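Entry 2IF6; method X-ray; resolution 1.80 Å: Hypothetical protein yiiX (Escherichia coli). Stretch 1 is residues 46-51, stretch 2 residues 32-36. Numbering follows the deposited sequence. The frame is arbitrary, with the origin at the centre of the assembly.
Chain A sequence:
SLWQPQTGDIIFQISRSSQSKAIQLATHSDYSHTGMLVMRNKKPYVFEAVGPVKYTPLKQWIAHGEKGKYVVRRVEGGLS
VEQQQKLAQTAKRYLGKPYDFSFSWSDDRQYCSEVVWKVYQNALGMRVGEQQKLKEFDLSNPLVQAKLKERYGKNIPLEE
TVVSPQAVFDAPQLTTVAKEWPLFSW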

# COMPACT_ATOMS: atom_id res chain seq x y z
N VAL A 46 -7.30 -0.57 9.79
CA VAL A 46 -6.41 -0.60 8.64
C VAL A 46 -4.96 -0.42 9.14
O VAL A 46 -4.60 0.65 9.70
CB VAL A 46 -6.78 0.48 7.55
CG1 VAL A 46 -5.76 0.45 6.39
CG2 VAL A 46 -8.22 0.26 7.05
N PHE A 47 -4.15 -1.46 8.95
CA PHE A 47 -2.71 -1.42 9.23
C PHE A 47 -2.05 -0.71 8.05
O PHE A 47 -2.18 -1.18 6.91
CB PHE A 47 -2.21 -2.88 9.27
CG PHE A 47 -0.71 -3.05 9.31
CD1 PHE A 47 -0.03 -2.95 10.52
CD2 PHE A 47 0.01 -3.36 8.14
CE1 PHE A 47 1.36 -3.15 10.61
CE2 PHE A 47 1.43 -3.55 8.21
CZ PHE A 47 2.10 -3.44 9.46
N GLU A 48 -1.37 0.41 8.31
CA GLU A 48 -0.81 1.22 7.22
C GLU A 48 0.49 1.91 7.62
O GLU A 48 0.67 2.23 8.79
CB GLU A 48 -1.82 2.29 6.79
CG GLU A 48 -2.29 3.15 8.00
CD GLU A 48 -3.09 4.36 7.59
OE1 GLU A 48 -3.11 4.71 6.39
OE2 GLU A 48 -3.69 5.01 8.48
N ALA A 49 1.37 2.14 6.65
CA ALA A 49 2.62 2.87 6.89
C ALA A 49 2.35 4.31 6.51
O ALA A 49 2.31 4.64 5.34
CB ALA A 49 3.74 2.29 6.05
N VAL A 50 2.12 5.15 7.51
CA VAL A 50 1.97 6.60 7.29
C VAL A 50 2.88 7.45 8.19
O VAL A 50 2.64 8.63 8.36
CB VAL A 50 0.52 7.06 7.48
CG1 VAL A 50 -0.36 6.51 6.37
CG2 VAL A 50 -0.02 6.68 8.88
N GLY A 51 3.91 6.86 8.76
CA GLY A 51 4.79 7.60 9.68
C GLY A 51 4.05 7.92 10.96
O GLY A 51 3.56 9.04 11.14
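Stretch 2, residues 32-36: SHTGM

Residues 33-36 of stretch 2 form a β-strand that runs against the strand 46-49 in an antiparallel sense, though far from perfectly so: the N-to-C directions make an angle of 133°, and the axes approach to 4.5 Å. Ser32, which precedes the strand, makes no contact with stretch 1. From His33 onward the backbone is extended, with phi between -125° and -152° and psi between 134° and 179°.

Met36 covers the most surface and fixes the register. It pairs with Phe47 as an antiparallel hydrogen-bonded couple, their CA atoms 5.2 Å apart. Phe47 N donates to Met36 O at 2.7 Å, and Met36 N donates to Phe47 O at 2.9 Å, so the main-chain N-H and C=O of both residues are satisfied within the pair. The two side chains emerge on the same face of the sheet, as those of directly paired residues must. Met36 has chi1 and chi2 both t, which extends the chain, and a p chi3 that turns the methyl group; Met36 CE then lies 4.5 Å from Phe47 CD2, oblique to the ring. A long, flexible thioether suits this buried place because it can adapt to the aromatic ring at little cost.

Next to this pair, Gly35 lies opposite Glu48, with CA atoms 4.5 Å apart. Here the strands are close: Gly35 CA is 3.3 Å from Phe47 O and 3.8 Å from Val46 CG1. Glycine fits because a CB in the ideal position would point toward stretch 1 and clash with these same two atoms, Val46 CG1 and Phe47 O.

His33 makes the polar contact. The CA-to-CB bonds of His33 and Glu48 each point toward the other stretch, and with chi1 t the imidazole reaches the carboxylate. His33 NE2 donates to Glu48 OE1 at 2.7 Å with an N-H...O angle of 174°, a short and nearly linear hydrogen bond in which the acceptor lies near the ring plane, where the nitrogen's hydrogen points. Val50 packs against the imidazole from beyond the strand, its CG1 3.5 Å from His33 CE1.

Between His33 and Gly35, Thr34 directs its CA-to-CB bond away from stretch 1, and its hydroxyl is satisfied elsewhere in the structure. Its backbone still communicates with the neighbouring strand: a water donates to Thr34 O at 2.7 Å and accepts from Ala49 N at 2.9 Å. Beyond the Phe47-Met36 pair, this water thus takes the place of a direct bond between the two main chains.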

# COMPACT_ATOMS: atom_id res chain seq x y z
N SER A 32 -3.00 5.74 -4.75
CA SER A 32 -1.80 6.35 -4.21
C SER A 32 -1.57 6.08 -2.73
O SER A 32 -0.61 6.62 -2.13
CB SER A 32 -1.80 7.85 -4.56
OG SER A 32 -2.91 8.49 -3.97
N HIS A 33 -2.44 5.26 -2.12
CA HIS A 33 -2.20 4.78 -0.75
C HIS A 33 -2.84 3.41 -0.57
O HIS A 33 -3.83 3.12 -1.22
CB HIS A 33 -2.76 5.75 0.28
CG HIS A 33 -2.37 5.43 1.69
ND1 HIS A 33 -1.07 5.13 2.06
CD2 HIS A 33 -3.11 5.35 2.83
CE1 HIS A 33 -1.03 4.89 3.37
NE2 HIS A 33 -2.26 5.01 3.85
N THR A 34 -2.24 2.57 0.27
CA THR A 34 -2.79 1.22 0.51
C THR A 34 -2.57 0.84 1.98
O THR A 34 -1.69 1.41 2.66
CB THR A 34 -2.18 0.18 -0.48
OG1 THR A 34 -2.84 -1.09 -0.37
CG2 THR A 34 -0.72 -0.01 -0.22
N GLY A 35 -3.40 -0.04 2.50
CA GLY A 35 -3.17 -0.62 3.82
C GLY A 35 -3.80 -2.00 3.84
O GLY A 35 -4.41 -2.44 2.83
N MET A 36 -3.67 -2.70 4.97
CA MET A 36 -4.20 -4.07 5.07
C MET A 36 -5.11 -4.13 6.26
O MET A 36 -4.77 -3.61 7.36
CB MET A 36 -3.05 -5.08 5.24
CG MET A 36 -3.44 -6.63 5.39
SD MET A 36 -1.98 -7.62 5.85
CE MET A 36 -1.93 -7.37 7.66
O HOH W 1 0.34 0.85 4.29